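Local coordinates for protein leucine aminopeptidase (Fimbriiglobus ruber, PDB 7D1B) that probably converts N-terminal glutamine residues of peptides to pyroglutamate, as a zinc-dependent glutaminyl cyclase of peptidase family M28, at residues P66-T71 / E187-D192; V108-L113 / Y204-E209. All blocks are in the same frame, centred on the assembly; numbering follows the deposited sequence. Where two conformers were deposited one is given.

Contact 1 (P66-T71 / E187-D192); sequences PRISGT and EEYILD. With ZN (zinc ion), chain B.
Ser69 and Tyr189 mark the closest approach of two loop backbones, their CA atoms 6.3 Å apart; the chain makes a type II beta turn from Ile68 to Thr71 on one side and an inverse gamma turn centred on Tyr189 on the other. No direct hydrogen bond joins them, and the tyrosine ring does most of the work. Its CG stands anti to the backbone N (chi1 179°), which carries the ring across to the turn. There Ile68 presents its CG2 branch at the ring edge, near the ring plane and 3.6 Å from Tyr189 CE1, the two side chains crossing at about a right angle. Ser69 comes in well out of the ring plane, its CB 3.8 Å from Tyr189 CD1. The phenol is tied to the turn through a water, which donates to Ser69 O at 2.7 Å and lies 2.8 Å from Tyr189 OH. A phenylalanine in place of Tyr189 would probably leave the water that bonds to Ser69 O without its phenol mate, and so break the water bridge between the loops. The turn itself is braced from within: Thr71 OG1 donates to Ile68 O at 2.7 Å, and Thr71 is also the N-cap of helix 72-87. Loop 187-192 carries a ligand of the metal centre of the M28 zinc-exopeptidase fold, Glu188, which leaves the backbone on the side away from the turn. Glu188 OE2 binds the zinc ion at 2.0 Å, in a site completed by Asp155, His309 and a water, while its OE1 forms a salt bridge with Arg134 that should limit rotation of the carboxylate. Ser69 OG, finally, is hydrogen-bonded to Asp185, at the start of the loop that carries Glu188.

Contact 2 (V108-L113 / Y204-E209); sequences VDMTNL and YFFGSE
Asn112 reaches from strand 108-117 to Gly207 in the first turn of helix 206-218, where the helix begins its packing on the mixed sheet of the M28 alpha/beta fold. The carboxamide lies alongside the helix backbone, with ND2 directed at Gly207 O and OD1 over Gly207 CA. The hydrogen bond from Asn112 ND2 to Gly207 O measures 3.0 Å and is somewhat bent, 148° at the hydrogen; the donor stands 35° off the carbonyl plane. Both ends of the amide have further partners, since ND2 also donates to Gln95 on the neighbouring strand and OD1 accepts from the backbone N of Asp185. Held by three bonds, the group has little freedom to flip, and its buried polar atoms are satisfied. Two residues earlier on the same face of the strand, Met110 points toward the helix and its chain bends at chi2 (-84°), which brings CE to the ring of Phe206. Met110 is modelled in two conformers; in one of them its CE comes 4.0 Å from CD2 of Phe206, approaching the ring obliquely, so this apolar touch is the less certain of the pair. Phe206 and Gly207 thus offer the strand a ring and a bare backbone side by side. Phe205, immediately before them, is the N-cap of the helix, and its O takes the Glu209 N-H at 3.0 Å to close the first turn. On the other face of the strand Thr111 and Leu113 pack against helix 72-87. The fit at Gly207 is close: its CA lies 3.3 Å from Asn112 OD1, and a CB on Gly207 would lie about 2.6 Å from Asn112 OD1, too close.

The two contacts interleave along the chain, in the order 66-71, 108-113, 187-192, 204-209, and their centres are about 10 Å apart on the same side of the molecule. They meet directly: Glu187 O lies 3.0 Å from Phe205 N, probably a hydrogen bond, and Ser69 packs on Met110. Asp185, just after strand 178-184, hydrogen-bonds to both contacts, reaching Thr111 as well. The loop that runs from that strand past the zinc ligand Glu188 to helix 206-218 is therefore tied to the turn before helix 72-87 and to strand 108-117, linking the metal site to the central sheet.

Contact 1 (P66-T71 / E187-D192)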
loop_
_atom_site.group_PDB
_atom_site.type_symbol
_atom_site.label_atom_id
_atom_site.label_comp_id
_atom_site.label_asym_id
_atom_site.label_seq_id
_atom_site.Cartn_x
_atom_site.Cartn_y
_atom_site.Cartn_z
ATOM N N PRO A 66 15.907 4.596 -7.589
ATOM C CA PRO A 66 15.030 5.291 -6.641
ATOM C C PRO A 66 13.875 5.998 -7.344
ATOM O O PRO A 66 14.005 6.498 -8.472
ATOM C CB PRO A 66 15.974 6.290 -5.959
ATOM C CG PRO A 66 17.317 5.582 -5.996
ATOM C CD PRO A 66 17.333 4.889 -7.353
ATOM N N ARG A 67 12.739 6.024 -6.658
ATOM C CA ARG A 67 11.527 6.679 -7.129
ATOM C C ARG A 67 11.108 7.725 -6.103
ATOM O O ARG A 67 9.991 7.709 -5.569
ATOM C CB ARG A 67 10.434 5.631 -7.370
ATOM C CG ARG A 67 10.736 4.694 -8.542
ATOM C CD ARG A 67 10.529 3.239 -8.123
ATOM N NE ARG A 67 11.695 2.774 -7.391
ATOM C CZ ARG A 67 11.695 1.874 -6.405
ATOM N NH1 ARG A 67 10.570 1.392 -5.921
ATOM N NH2 ARG A 67 12.864 1.480 -5.888
ATOM N N ILE A 68 12.028 8.634 -5.799
ATOM C CA ILE A 68 11.760 9.706 -4.846
ATOM C C ILE A 68 10.737 10.665 -5.458
ATOM O O ILE A 68 10.723 10.892 -6.677
ATOM C CB ILE A 68 13.091 10.419 -4.540
ATOM C CG1 ILE A 68 14.084 9.444 -3.875
ATOM C CG2 ILE A 68 12.852 11.658 -3.697
ATOM C CD1 ILE A 68 15.531 9.934 -3.903
ATOM N N SER A 69 9.850 11.214 -4.630
ATOM C CA SER A 69 8.870 12.173 -5.148
ATOM C C SER A 69 9.557 13.250 -5.979
ATOM O O SER A 69 10.619 13.763 -5.609
ATOM C CB SER A 69 8.135 12.861 -4.005
ATOM O OG SER A 69 7.395 11.928 -3.265
ATOM N N GLY A 70 8.936 13.601 -7.104
ATOM C CA GLY A 70 9.381 14.728 -7.899
ATOM C C GLY A 70 10.573 14.456 -8.780
ATOM O O GLY A 70 11.202 15.411 -9.239
ATOM N N THR A 71 10.908 13.189 -9.033
ATOM C CA THR A 71 12.104 12.832 -9.782
ATOM C C THR A 71 11.754 12.042 -11.036
ATOM O O THR A 71 10.666 11.454 -11.139
ATOM C CB THR A 71 13.077 11.990 -8.943
ATOM O OG1 THR A 71 12.479 10.715 -8.655
ATOM C CG2 THR A 71 13.474 12.709 -7.653
ATOM N N GLU A 187 4.620 9.700 0.771
ATOM C CA GLU A 187 4.493 9.197 2.134
ATOM C C GLU A 187 5.711 9.568 2.964
ATOM O O GLU A 187 5.578 9.914 4.139
ATOM C CB GLU A 187 4.289 7.688 2.171
ATOM C CG GLU A 187 3.971 7.191 3.582
ATOM C CD GLU A 187 5.018 6.320 4.147
ATOM O OE1 GLU A 187 5.753 5.660 3.388
ATOM O OE2 GLU A 187 5.103 6.300 5.387
ATOM N N GLU A 188 6.905 9.468 2.386
ATOM C CA GLU A 188 8.121 9.676 3.159
ATOM C C GLU A 188 9.205 10.314 2.289
ATOM O O GLU A 188 10.320 9.799 2.130
ATOM C CB GLU A 188 8.555 8.414 3.903
ATOM C CG GLU A 188 8.813 7.198 3.056
ATOM C CD GLU A 188 9.227 6.024 3.932
ATOM O OE1 GLU A 188 9.541 6.246 5.144
ATOM O OE2 GLU A 188 9.221 4.859 3.451
ATOM N N TYR A 189 8.878 11.505 1.785
ATOM C CA TYR A 189 9.818 12.356 1.063
ATOM C C TYR A 189 10.683 13.089 2.089
ATOM O O TYR A 189 10.623 14.311 2.253
ATOM C CB TYR A 189 9.024 13.297 0.166
ATOM C CG TYR A 189 9.846 14.264 -0.647
ATOM C CD1 TYR A 189 10.812 13.815 -1.533
ATOM C CD2 TYR A 189 9.642 15.635 -0.536
ATOM C CE1 TYR A 189 11.572 14.711 -2.282
ATOM C CE2 TYR A 189 10.385 16.536 -1.288
ATOM C CZ TYR A 189 11.350 16.062 -2.169
ATOM O OH TYR A 189 12.105 16.917 -2.944
ATOM N N ILE A 190 11.473 12.310 2.824
ATOM C CA ILE A 190 12.169 12.809 4.007
ATOM C C ILE A 190 13.590 13.185 3.610
ATOM O O ILE A 190 14.467 12.322 3.467
ATOM C CB ILE A 190 12.152 11.796 5.153
ATOM C CG1 ILE A 190 10.725 11.338 5.471
ATOM C CG2 ILE A 190 12.859 12.390 6.386
ATOM C CD1 ILE A 190 9.703 12.453 5.749
ATOM N N LEU A 191 13.824 14.486 3.433
ATOM C CA LEU A 191 15.160 14.985 3.150
ATOM C C LEU A 191 15.910 15.303 4.428
ATOM O O LEU A 191 17.130 15.120 4.489
ATOM C CB LEU A 191 15.070 16.210 2.227
ATOM C CG LEU A 191 14.434 15.907 0.859
ATOM C CD1 LEU A 191 14.086 17.186 0.099
ATOM C CD2 LEU A 191 15.340 15.013 0.013
ATOM N N ASP A 192 15.197 15.776 5.437
ATOM C CA ASP A 192 15.748 16.062 6.755
ATOM C C ASP A 192 15.037 15.147 7.735
ATOM O O ASP A 192 13.836 15.342 7.996
ATOM C CB ASP A 192 15.468 17.524 7.096
ATOM C CG ASP A 192 15.724 17.847 8.548
ATOM O OD1 ASP A 192 16.465 17.087 9.217
ATOM O OD2 ASP A 192 15.204 18.892 9.023
HETATM ZN ZN ZN B . 9.697 3.522 4.789
HETATM O O HOH W 1 12.221 15.998 -5.585
HETATM O O HOH W 2 8.351 2.895 6.284
#

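Contact 2 (V108-L113 / Y204-E209)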
loop_
_atom_site.group_PDB
_atom_site.type_symbol
_atom_site.label_atom_id
_atom_site.label_comp_id
_atom_site.label_asym_id
_atom_site.label_seq_id
_atom_site.Cartn_x
_atom_site.Cartn_y
_atom_site.Cartn_z
ATOM N N VAL A 108 7.351 20.639 -4.677
ATOM C CA VAL A 108 7.523 19.315 -5.246
ATOM C C VAL A 108 6.198 18.879 -5.841
ATOM O O VAL A 108 5.147 18.995 -5.189
ATOM C CB VAL A 108 8.087 18.307 -4.225
ATOM C CG1 VAL A 108 7.260 18.204 -2.964
ATOM C CG2 VAL A 108 8.318 16.946 -4.866
ATOM N N ASP A 109 6.256 18.410 -7.087
ATOM C CA ASP A 109 5.099 17.815 -7.739
ATOM C C ASP A 109 4.861 16.417 -7.192
ATOM O O ASP A 109 5.795 15.613 -7.117
ATOM C CB ASP A 109 5.370 17.700 -9.238
ATOM C CG ASP A 109 5.323 19.024 -9.943
ATOM O OD1 ASP A 109 4.434 19.833 -9.624
ATOM O OD2 ASP A 109 6.172 19.239 -10.827
ATOM N N MET A 110 3.621 16.142 -6.804
ATOM C CA MET A 110 3.189 14.850 -6.304
ATOM C C MET A 110 2.051 14.355 -7.181
ATOM O O MET A 110 1.240 15.150 -7.686
ATOM C CB MET A 110 2.677 14.986 -4.870
ATOM C CG MET A 110 3.712 15.500 -3.930
ATOM S SD MET A 110 4.705 14.097 -3.398
ATOM C CE MET A 110 5.725 14.843 -2.104
ATOM N N THR A 111 1.964 13.033 -7.321
ATOM C CA THR A 111 0.865 12.423 -8.074
ATOM C C THR A 111 0.434 11.140 -7.382
ATOM O O THR A 111 1.217 10.185 -7.317
ATOM C CB THR A 111 1.273 12.101 -9.521
ATOM O OG1 THR A 111 1.832 13.262 -10.140
ATOM C CG2 THR A 111 0.057 11.648 -10.338
ATOM N N ASN A 112 -0.803 11.089 -6.885
ATOM C CA ASN A 112 -1.361 9.793 -6.514
ATOM C C ASN A 112 -1.910 9.132 -7.774
ATOM O O ASN A 112 -2.403 9.802 -8.680
ATOM C CB ASN A 112 -2.525 9.942 -5.535
ATOM C CG ASN A 112 -2.130 10.542 -4.196
ATOM O OD1 ASN A 112 -0.999 10.367 -3.711
ATOM N ND2 ASN A 112 -3.085 11.228 -3.572
ATOM N N LEU A 113 -1.812 7.814 -7.841
ATOM C CA LEU A 113 -2.366 7.065 -8.968
ATOM C C LEU A 113 -3.514 6.198 -8.471
ATOM O O LEU A 113 -3.408 5.552 -7.429
ATOM C CB LEU A 113 -1.298 6.171 -9.593
ATOM C CG LEU A 113 -1.275 5.747 -11.060
ATOM C CD1 LEU A 113 -1.275 6.968 -11.962
ATOM C CD2 LEU A 113 -0.067 4.874 -11.376
ATOM N N TYR A 204 5.437 13.574 6.794
ATOM C CA TYR A 204 4.968 12.342 6.167
ATOM C C TYR A 204 3.552 12.513 5.622
ATOM O O TYR A 204 2.805 13.409 6.028
ATOM C CB TYR A 204 4.950 11.219 7.213
ATOM C CG TYR A 204 6.296 10.718 7.636
ATOM C CD1 TYR A 204 7.122 11.463 8.469
ATOM C CD2 TYR A 204 6.720 9.448 7.247
ATOM C CE1 TYR A 204 8.362 10.966 8.877
ATOM C CE2 TYR A 204 7.942 8.948 7.638
ATOM C CZ TYR A 204 8.756 9.699 8.461
ATOM O OH TYR A 204 9.963 9.152 8.833
ATOM N N PHE A 205 3.180 11.610 4.711
ATOM C CA PHE A 205 1.778 11.347 4.373
ATOM C C PHE A 205 1.123 12.390 3.471
ATOM O O PHE A 205 -0.104 12.551 3.510
ATOM C CB PHE A 205 0.890 11.078 5.611
ATOM C CG PHE A 205 1.521 10.144 6.596
ATOM C CD1 PHE A 205 2.060 8.926 6.174
ATOM C CD2 PHE A 205 1.617 10.489 7.937
ATOM C CE1 PHE A 205 2.687 8.086 7.072
ATOM C CE2 PHE A 205 2.239 9.643 8.854
ATOM C CZ PHE A 205 2.782 8.454 8.422
ATOM N N PHE A 206 1.881 13.050 2.591
ATOM C CA PHE A 206 1.251 14.036 1.713
ATOM C C PHE A 206 0.178 13.416 0.829
ATOM O O PHE A 206 -0.898 13.998 0.646
ATOM C CB PHE A 206 2.293 14.710 0.833
ATOM C CG PHE A 206 3.172 15.694 1.549
ATOM C CD1 PHE A 206 2.649 16.891 2.035
ATOM C CD2 PHE A 206 4.536 15.456 1.678
ATOM C CE1 PHE A 206 3.480 17.832 2.662
ATOM C CE2 PHE A 206 5.358 16.394 2.290
ATOM C CZ PHE A 206 4.829 17.570 2.773
ATOM N N GLY A 207 0.461 12.248 0.247
ATOM C CA GLY A 207 -0.467 11.648 -0.704
ATOM C C GLY A 207 -1.743 11.136 -0.066
ATOM O O GLY A 207 -2.840 11.373 -0.578
ATOM N N SER A 208 -1.628 10.420 1.065
ATOM C CA SER A 208 -2.845 9.940 1.702
ATOM C C SER A 208 -3.678 11.090 2.259
ATOM O O SER A 208 -4.910 11.049 2.197
ATOM C CB SER A 208 -2.540 8.871 2.751
ATOM O OG SER A 208 -1.635 9.333 3.748
ATOM N N GLU A 209 -3.028 12.131 2.799
ATOM C CA GLU A 209 -3.783 13.290 3.270
ATOM C C GLU A 209 -4.497 13.969 2.113
ATOM O O GLU A 209 -5.669 14.346 2.241
ATOM C CB GLU A 209 -2.874 14.252 4.030
ATOM C CG GLU A 209 -2.487 13.636 5.362
ATOM C CD GLU A 209 -1.519 14.454 6.181
ATOM O OE1 GLU A 209 -1.220 15.599 5.802
ATOM O OE2 GLU A 209 -1.071 13.940 7.228
#